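Local coordinates for protein spherulin 3A (Physarum polycephalum, PDB 1HDF) that serves as a structural protein of the beta/gamma-crystallin family and binds calcium ions, at residues Phe59-Asp63 against Asp64-Gly68. Residues are numbered along the deposited sequence; the frame is centred on the assembly and turned at random.
Sequences FIFKD and DRFNG. With CA (calcium ion), chain D.
F61 and F66 meet as an edge-to-face aromatic pair: the ring of F66 presents its edge to a face of the F61 ring, with planes at 71° and centroids 5.6 Å apart. Traced outward from its root, F61 CB lies 3.6 Å from N67 O, and F61 CG comes 3.5 Å from F66 CA, which sits over one ring face in a CH-pi contact. F61 CD2 is 3.4 Å from F66 O, F61 CE1 approaches F66 CD1, and both F61 CE2 and, at the tip, F61 CZ face F66 CB. CG of F61 is anti to its carbonyl carbon (chi1 -58°), which sets the ring face against the backbone of F66. This is the folded hairpin between strands 56-61 and 70-73 in the second Greek key motif of the crystallin domain. F70 stacks with F61 as well, so an alanine here would probably leave both F66 and F70 without their aromatic partner and open a gap against the backbone of F66. The backbone closes the turn where D63 N donates to N67 O (3.1 Å, N-H...O angle 146°). S93 OG hydrogen-bonds both D63 O and F66 N, tying the hairpin to strand 93-98. Just before the turn, K62 O binds calcium at 2.4 Å, in a site that also takes D45, A90 and S92 of the same chain and three waters. D63 OD1 accepts a 2.6 Å hydrogen bond from one of these waters. N67 OD1 accepts from K57 NZ of the second subunit.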
ATOM      1  N   PHE A  59       6.769  14.688   3.370  1.00 11.46           N
ATOM      2  CA  PHE A  59       7.409  14.812   4.670  1.00 11.38           C
ATOM      3  C   PHE A  59       8.816  14.220   4.572  1.00 11.93           C
ATOM      4  O   PHE A  59       8.991  13.015   4.372  1.00 11.90           O
ATOM      5  CB  PHE A  59       6.583  14.086   5.736  1.00 11.97           C
ATOM      6  CG  PHE A  59       5.181  14.627   5.892  1.00 11.50           C
ATOM      7  CD1 PHE A  59       4.174  14.262   5.005  1.00 11.11           C
ATOM      8  CD2 PHE A  59       4.879  15.525   6.909  1.00 10.86           C
ATOM      9  CE1 PHE A  59       2.879  14.786   5.129  1.00 10.73           C
ATOM     10  CE2 PHE A  59       3.592  16.053   7.041  1.00 11.44           C
ATOM     11  CZ  PHE A  59       2.591  15.681   6.146  1.00 10.28           C
ATOM     12  N   ILE A  60       9.819  15.080   4.696  1.00 12.76           N
ATOM     13  CA  ILE A  60      11.210  14.653   4.608  1.00 12.55           C
ATOM     14  C   ILE A  60      11.835  14.562   6.002  1.00 12.97           C
ATOM     15  O   ILE A  60      11.704  15.478   6.807  1.00 12.97           O
ATOM     16  CB  ILE A  60      12.006  15.634   3.727  1.00 12.78           C
ATOM     17  CG1 ILE A  60      11.818  17.064   4.246  1.00 12.15           C
ATOM     18  CG2 ILE A  60      11.537  15.529   2.283  1.00  7.39           C
ATOM     19  CD1 ILE A  60      12.616  18.101   3.482  1.00 16.70           C
ATOM     20  N   PHE A  61      12.513  13.450   6.273  1.00 13.74           N
ATOM     21  CA  PHE A  61      13.135  13.209   7.574  1.00 13.36           C
ATOM     22  C   PHE A  61      14.648  13.140   7.514  1.00 14.29           C
ATOM     23  O   PHE A  61      15.219  12.632   6.545  1.00 13.94           O
ATOM     24  CB  PHE A  61      12.594  11.908   8.169  1.00 11.38           C
ATOM     25  CG  PHE A  61      11.113  11.908   8.319  1.00 11.75           C
ATOM     26  CD1 PHE A  61      10.292  11.819   7.194  1.00 10.31           C
ATOM     27  CD2 PHE A  61      10.531  12.097   9.568  1.00  9.78           C
ATOM     28  CE1 PHE A  61       8.919  11.928   7.311  1.00  9.93           C
ATOM     29  CE2 PHE A  61       9.157  12.208   9.697  1.00  9.37           C
ATOM     30  CZ  PHE A  61       8.348  12.125   8.570  1.00 10.45           C
ATOM     31  N   LYS A  62      15.298  13.630   8.565  1.00 14.52           N
ATOM     32  CA  LYS A  62      16.748  13.626   8.598  1.00 15.86           C
ATOM     33  C   LYS A  62      17.299  12.219   8.693  1.00 16.93           C
ATOM     34  O   LYS A  62      18.358  11.931   8.145  1.00 17.75           O
ATOM     35  CB  LYS A  62      17.264  14.451   9.772  1.00 16.81           C
ATOM     36  CG  LYS A  62      18.777  14.568   9.794  1.00 17.53           C
ATOM     37  CD  LYS A  62      19.216  15.787  10.578  1.00 19.79           C
ATOM     38  CE  LYS A  62      20.667  16.117  10.293  1.00 20.61           C
ATOM     39  NZ  LYS A  62      21.116  17.313  11.054  1.00 22.85           N
ATOM     40  N   ASP A  63      16.583  11.344   9.391  1.00 16.38           N
ATOM     41  CA  ASP A  63      17.020   9.967   9.550  1.00 16.41           C
ATOM     42  C   ASP A  63      16.103   9.002   8.813  1.00 16.07           C
ATOM     43  O   ASP A  63      15.067   9.389   8.278  1.00 15.65           O
ATOM     44  CB  ASP A  63      17.065   9.587  11.036  1.00 16.34           C
ATOM     45  CG  ASP A  63      17.989  10.483  11.839  1.00 17.60           C
ATOM     46  OD1 ASP A  63      18.991  10.959  11.270  1.00 18.30           O
ATOM     47  OD2 ASP A  63      17.726  10.703  13.040  1.00 18.74           O
ATOM     48  N   ASP A  64      16.501   7.738   8.786  1.00 15.98           N
ATOM     49  CA  ASP A  64      15.717   6.700   8.138  1.00 17.64           C
ATOM     50  C   ASP A  64      14.531   6.358   9.037  1.00 17.46           C
ATOM     51  O   ASP A  64      14.493   6.746  10.208  1.00 16.11           O
ATOM     52  CB  ASP A  64      16.566   5.446   7.963  1.00 18.63           C
ATOM     53  CG  ASP A  64      16.977   4.849   9.293  1.00 19.63           C
ATOM     54  OD1 ASP A  64      17.724   5.521  10.029  1.00 20.59           O
ATOM     55  OD2 ASP A  64      16.548   3.717   9.615  1.00 21.51           O
ATOM     56  N   ARG A  65      13.573   5.624   8.480  1.00 17.65           N
ATOM     57  CA  ARG A  65      12.392   5.193   9.221  1.00 17.35           C
ATOM     58  C   ARG A  65      11.606   6.324   9.875  1.00 16.81           C
ATOM     59  O   ARG A  65      10.997   6.151  10.932  1.00 16.17           O
ATOM     60  CB  ARG A  65      12.803   4.145  10.253  1.00 17.76           C
ATOM     61  CG  ARG A  65      13.330   2.886   9.588  1.00 17.54           C
ATOM     62  CD  ARG A  65      13.881   1.879  10.574  1.00 18.80           C
ATOM     63  NE  ARG A  65      14.219   0.624   9.906  1.00 18.83           N
ATOM     64  CZ  ARG A  65      15.130   0.505   8.944  1.00 21.46           C
ATOM     65  NH1 ARG A  65      15.809   1.568   8.530  1.00 20.83           N
ATOM     66  NH2 ARG A  65      15.356  -0.679   8.382  1.00 20.33           N
ATOM     67  N   PHE A  66      11.639   7.487   9.236  1.00 17.19           N
ATOM     68  CA  PHE A  66      10.891   8.651   9.702  1.00 17.45           C
ATOM     69  C   PHE A  66      11.253   9.182  11.089  1.00 17.83           C
ATOM     70  O   PHE A  66      10.381   9.626  11.829  1.00 18.95           O
ATOM     71  CB  PHE A  66       9.396   8.322   9.634  1.00 15.67           C
ATOM     72  CG  PHE A  66       9.034   7.443   8.466  1.00 14.60           C
ATOM     73  CD1 PHE A  66       9.264   7.863   7.160  1.00 14.49           C
ATOM     74  CD2 PHE A  66       8.505   6.176   8.672  1.00 13.48           C
ATOM     75  CE1 PHE A  66       8.973   7.029   6.075  1.00 12.98           C
ATOM     76  CE2 PHE A  66       8.212   5.339   7.598  1.00 12.94           C
ATOM     77  CZ  PHE A  66       8.447   5.768   6.296  1.00 12.92           C
ATOM     78  N   ASN A  67      12.537   9.144  11.428  1.00 17.66           N
ATOM     79  CA  ASN A  67      13.014   9.647  12.717  1.00 18.78           C
ATOM     80  C   ASN A  67      13.827  10.918  12.501  1.00 19.19           C
ATOM     81  O   ASN A  67      14.195  11.237  11.373  1.00 20.22           O
ATOM     82  CB  ASN A  67      13.896   8.608  13.418  1.00 18.68           C
ATOM     83  CG  ASN A  67      13.155   7.319  13.708  1.00 19.73           C
ATOM     84  OD1 ASN A  67      12.093   7.332  14.327  1.00 18.13           O
ATOM     85  ND2 ASN A  67      13.715   6.196  13.265  1.00 19.52           N
ATOM     86  N   GLY A  68      14.107  11.634  13.586  1.00 18.81           N
ATOM     87  CA  GLY A  68      14.884  12.857  13.487  1.00 20.07           C
ATOM     88  C   GLY A  68      14.071  14.054  13.029  1.00 19.91           C
ATOM     89  O   GLY A  68      12.866  13.942  12.803  1.00 20.06           O
TER
HETATM   90 CA    CA D1102      20.505  11.584   7.218  1.00 24.82          CA
HETATM   91  O   HOH W   1      20.827  10.217   9.566  1.00 27.04           O
HETATM   92  O   HOH W   2      22.255   9.642   7.547  1.00  3.17           O
HETATM   93  O   HOH W   3      22.105  13.398   8.587  1.00 21.03           O